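PDB 3N89: defective in germ line development protein 3, isoform a from Caenorhabditis elegans, which probably binds RNA or partner proteins in germline development, its four KH domains forming a globular structural platform. Local coordinates for residues L259-F265 and A316-E322. Numbering follows the deposited sequence.
Sequences LPISMCF and ASLRSKE
The outer end of the Phe265 ring reaches Ala316 and Leu318 of the antiparallel neighbouring strand: Ala316 CB lies over one face, 3.7 Å from the centroid in a CH-pi contact, and Leu318 CD1 at the ring edge near CE1. Its CG sits between the backbone N and the carbonyl carbon (chi1 61°), which swings the ring over Ala316. With an alanine in place of Phe265, Ala316 CB and Leu318 CD1 would probably lose the ring they pack on, and a gap would open towards helix 325-335. Paired backbone bonds join Phe265 to Ala316 and Met263 to Leu318, with Met263 N 2.9 Å from Leu318 O. At Ile261 the pairing is uneven: its N reaches Ser320 O at 2.8 Å, whereas the return bond from Ser320 N is weak. Beyond the strand end, Glu322 N donates almost straight to Leu259 O (2.8 Å, 173°), and Ile261 CD1 packs on Glu322 CG, whose carboxylate goes on to Arg101 and Tyr350. On the face carrying Ser262, Cys264, Ser317 and Arg319, Ser262 CB meets Arg319 CG, and Arg319 NE bonds Ser317 OG, while its NH1 reaches Met369 O. Helix 325-335 of the fourth KH domain packs on the Ile261, Met263, Phe265 and Leu318 side; its strand 293-301 flanks 311-321, and strand 29-35 of the first KH domain flanks 260-268, so one sheet runs through both.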
ATOM      1  N   LEU A 259       4.613   3.873   1.528  1.00 21.45           N
ATOM      2  CA  LEU A 259       4.449   2.511   2.025  1.00 20.45           C
ATOM      3  C   LEU A 259       5.542   1.614   1.468  1.00 20.61           C
ATOM      4  O   LEU A 259       5.830   1.654   0.275  1.00 21.72           O
ATOM      5  CB  LEU A 259       3.085   1.955   1.605  1.00 18.08           C
ATOM      6  CG  LEU A 259       1.874   2.423   2.401  1.00 16.36           C
ATOM      7  CD1 LEU A 259       0.620   1.921   1.732  1.00 15.07           C
ATOM      8  CD2 LEU A 259       1.971   1.906   3.839  1.00 14.94           C
ATOM      9  N   PRO A 260       6.165   0.788   2.323  1.00 21.53           N
ATOM     10  CA  PRO A 260       7.227  -0.113   1.874  1.00 21.85           C
ATOM     11  C   PRO A 260       6.685  -1.222   0.982  1.00 22.07           C
ATOM     12  O   PRO A 260       5.506  -1.562   1.050  1.00 21.35           O
ATOM     13  CB  PRO A 260       7.799  -0.648   3.187  1.00 22.27           C
ATOM     14  CG  PRO A 260       6.599  -0.702   4.068  1.00 21.51           C
ATOM     15  CD  PRO A 260       5.927   0.632   3.772  1.00 23.07           C
ATOM     16  N   ILE A 261       7.560  -1.787   0.159  1.00 22.08           N
ATOM     17  CA  ILE A 261       7.181  -2.848  -0.764  1.00 22.91           C
ATOM     18  C   ILE A 261       8.383  -3.775  -0.909  1.00 22.83           C
ATOM     19  O   ILE A 261       9.524  -3.334  -0.779  1.00 22.93           O
ATOM     20  CB  ILE A 261       6.812  -2.239  -2.149  1.00 25.58           C
ATOM     21  CG1 ILE A 261       5.988  -3.227  -2.970  1.00 24.71           C
ATOM     22  CG2 ILE A 261       8.085  -1.866  -2.924  1.00 20.95           C
ATOM     23  CD1 ILE A 261       5.323  -2.573  -4.163  1.00 27.73           C
ATOM     24  N   SER A 262       8.139  -5.054  -1.172  1.00 24.03           N
ATOM     25  CA  SER A 262       9.240  -5.996  -1.332  1.00 25.18           C
ATOM     26  C   SER A 262       8.797  -7.201  -2.128  1.00 24.97           C
ATOM     27  O   SER A 262       7.618  -7.548  -2.134  1.00 24.38           O
ATOM     28  CB  SER A 262       9.758  -6.463   0.028  1.00 26.57           C
ATOM     29  OG  SER A 262       8.826  -7.330   0.645  1.00 29.58           O
ATOM     30  N   MET A 263       9.752  -7.843  -2.794  1.00 25.20           N
ATOM     31  CA  MET A 263       9.457  -9.015  -3.603  1.00 25.11           C
ATOM     32  C   MET A 263      10.443 -10.125  -3.280  1.00 24.41           C
ATOM     33  O   MET A 263      11.654  -9.919  -3.354  1.00 23.31           O
ATOM     34  CB  MET A 263       9.556  -8.646  -5.075  1.00 25.96           C
ATOM     35  CG  MET A 263       9.068  -9.711  -6.012  1.00 28.55           C
ATOM     36  SD  MET A 263       9.112  -9.077  -7.682  1.00 31.22           S
ATOM     37  CE  MET A 263      10.855  -9.189  -8.026  1.00 28.09           C
ATOM     38  N   CYS A 264       9.928 -11.297  -2.928  1.00 22.90           N
ATOM     39  CA  CYS A 264      10.786 -12.422  -2.589  1.00 23.86           C
ATOM     40  C   CYS A 264      10.827 -13.502  -3.674  1.00 23.05           C
ATOM     41  O   CYS A 264       9.937 -13.592  -4.525  1.00 22.72           O
ATOM     42  CB  CYS A 264      10.331 -13.042  -1.264  1.00 24.26           C
ATOM     43  SG  CYS A 264      10.220 -11.865   0.117  1.00 37.62           S
ATOM     44  N   PHE A 265      11.881 -14.311  -3.630  1.00 22.31           N
ATOM     45  CA  PHE A 265      12.074 -15.418  -4.563  1.00 22.35           C
ATOM     46  C   PHE A 265      13.376 -16.148  -4.266  1.00 23.16           C
ATOM     47  O   PHE A 265      14.258 -15.613  -3.591  1.00 22.53           O
ATOM     48  CB  PHE A 265      12.097 -14.939  -6.022  1.00 19.73           C
ATOM     49  CG  PHE A 265      13.197 -13.962  -6.331  1.00 17.96           C
ATOM     50  CD1 PHE A 265      13.076 -12.621  -5.979  1.00 19.70           C
ATOM     51  CD2 PHE A 265      14.350 -14.375  -6.987  1.00 17.91           C
ATOM     52  CE1 PHE A 265      14.090 -11.705  -6.282  1.00 17.59           C
ATOM     53  CE2 PHE A 265      15.372 -13.465  -7.295  1.00 15.35           C
ATOM     54  CZ  PHE A 265      15.237 -12.129  -6.939  1.00 16.27           C
ATOM     55  N   ALA A 316      16.503 -14.605  -2.219  1.00 25.51           N
ATOM     56  CA  ALA A 316      16.585 -13.184  -2.495  1.00 24.82           C
ATOM     57  C   ALA A 316      15.348 -12.436  -2.019  1.00 25.01           C
ATOM     58  O   ALA A 316      14.277 -13.014  -1.852  1.00 25.46           O
ATOM     59  CB  ALA A 316      16.786 -12.955  -3.990  1.00 23.66           C
ATOM     60  N   SER A 317      15.517 -11.137  -1.805  1.00 25.54           N
ATOM     61  CA  SER A 317      14.447 -10.256  -1.371  1.00 25.67           C
ATOM     62  C   SER A 317      14.840  -8.844  -1.797  1.00 25.98           C
ATOM     63  O   SER A 317      15.952  -8.392  -1.524  1.00 25.73           O
ATOM     64  CB  SER A 317      14.288 -10.321   0.152  1.00 27.60           C
ATOM     65  OG  SER A 317      13.415  -9.310   0.629  1.00 26.44           O
ATOM     66  N   LEU A 318      13.936  -8.162  -2.489  1.00 25.19           N
ATOM     67  CA  LEU A 318      14.191  -6.801  -2.945  1.00 25.28           C
ATOM     68  C   LEU A 318      13.230  -5.872  -2.225  1.00 24.99           C
ATOM     69  O   LEU A 318      12.028  -6.134  -2.191  1.00 26.69           O
ATOM     70  CB  LEU A 318      13.985  -6.685  -4.460  1.00 26.11           C
ATOM     71  CG  LEU A 318      15.039  -7.355  -5.350  1.00 26.99           C
ATOM     72  CD1 LEU A 318      15.054  -8.836  -5.076  1.00 29.20           C
ATOM     73  CD2 LEU A 318      14.729  -7.121  -6.821  1.00 29.73           C
ATOM     74  N   ARG A 319      13.757  -4.809  -1.625  1.00 23.12           N
ATOM     75  CA  ARG A 319      12.904  -3.861  -0.922  1.00 22.34           C
ATOM     76  C   ARG A 319      13.042  -2.454  -1.495  1.00 21.64           C
ATOM     77  O   ARG A 319      13.936  -2.178  -2.301  1.00 21.98           O
ATOM     78  CB  ARG A 319      13.228  -3.824   0.577  1.00 25.29           C
ATOM     79  CG  ARG A 319      13.183  -5.164   1.306  1.00 26.48           C
ATOM     80  CD  ARG A 319      14.551  -5.820   1.323  1.00 26.69           C
ATOM     81  NE  ARG A 319      14.558  -7.021   2.149  1.00 28.62           N
ATOM     82  CZ  ARG A 319      14.364  -7.021   3.464  1.00 29.06           C
ATOM     83  NH1 ARG A 319      14.151  -5.880   4.105  1.00 29.26           N
ATOM     84  NH2 ARG A 319      14.378  -8.161   4.139  1.00 28.75           N
ATOM     85  N   SER A 320      12.146  -1.574  -1.065  1.00 19.45           N
ATOM     86  CA  SER A 320      12.115  -0.187  -1.501  1.00 18.11           C
ATOM     87  C   SER A 320      10.724   0.330  -1.166  1.00 16.74           C
ATOM     88  O   SER A 320       9.876  -0.436  -0.709  1.00 16.21           O
ATOM     89  CB  SER A 320      12.341  -0.098  -3.008  1.00 20.85           C
ATOM     90  OG  SER A 320      12.637   1.232  -3.407  1.00 24.28           O
ATOM     91  N   LYS A 321      10.485   1.622  -1.375  1.00 15.00           N
ATOM     92  CA  LYS A 321       9.162   2.181  -1.111  1.00 15.26           C
ATOM     93  C   LYS A 321       8.333   2.052  -2.387  1.00 17.94           C
ATOM     94  O   LYS A 321       8.872   2.176  -3.487  1.00 17.69           O
ATOM     95  CB  LYS A 321       9.266   3.643  -0.670  1.00 16.82           C
ATOM     96  CG  LYS A 321       9.889   3.801   0.724  1.00 15.86           C
ATOM     97  CD  LYS A 321       9.965   5.249   1.164  1.00 16.09           C
ATOM     98  CE  LYS A 321      10.453   5.354   2.607  1.00 19.75           C
ATOM     99  NZ  LYS A 321       9.577   4.570   3.550  1.00 20.48           N
ATOM    100  N   GLU A 322       7.037   1.778  -2.233  1.00 19.73           N
ATOM    101  CA  GLU A 322       6.130   1.592  -3.364  1.00 22.08           C
ATOM    102  C   GLU A 322       6.373   2.481  -4.571  1.00 21.28           C
ATOM    103  O   GLU A 322       6.629   1.986  -5.668  1.00 21.24           O
ATOM    104  CB  GLU A 322       4.668   1.759  -2.926  1.00 25.88           C
ATOM    105  CG  GLU A 322       3.825   0.495  -3.148  1.00 31.57           C
ATOM    106  CD  GLU A 322       2.343   0.777  -3.264  1.00 33.54           C
ATOM    107  OE1 GLU A 322       1.782   1.454  -2.376  1.00 36.78           O
ATOM    108  OE2 GLU A 322       1.736   0.315  -4.249  1.00 35.43           O
TER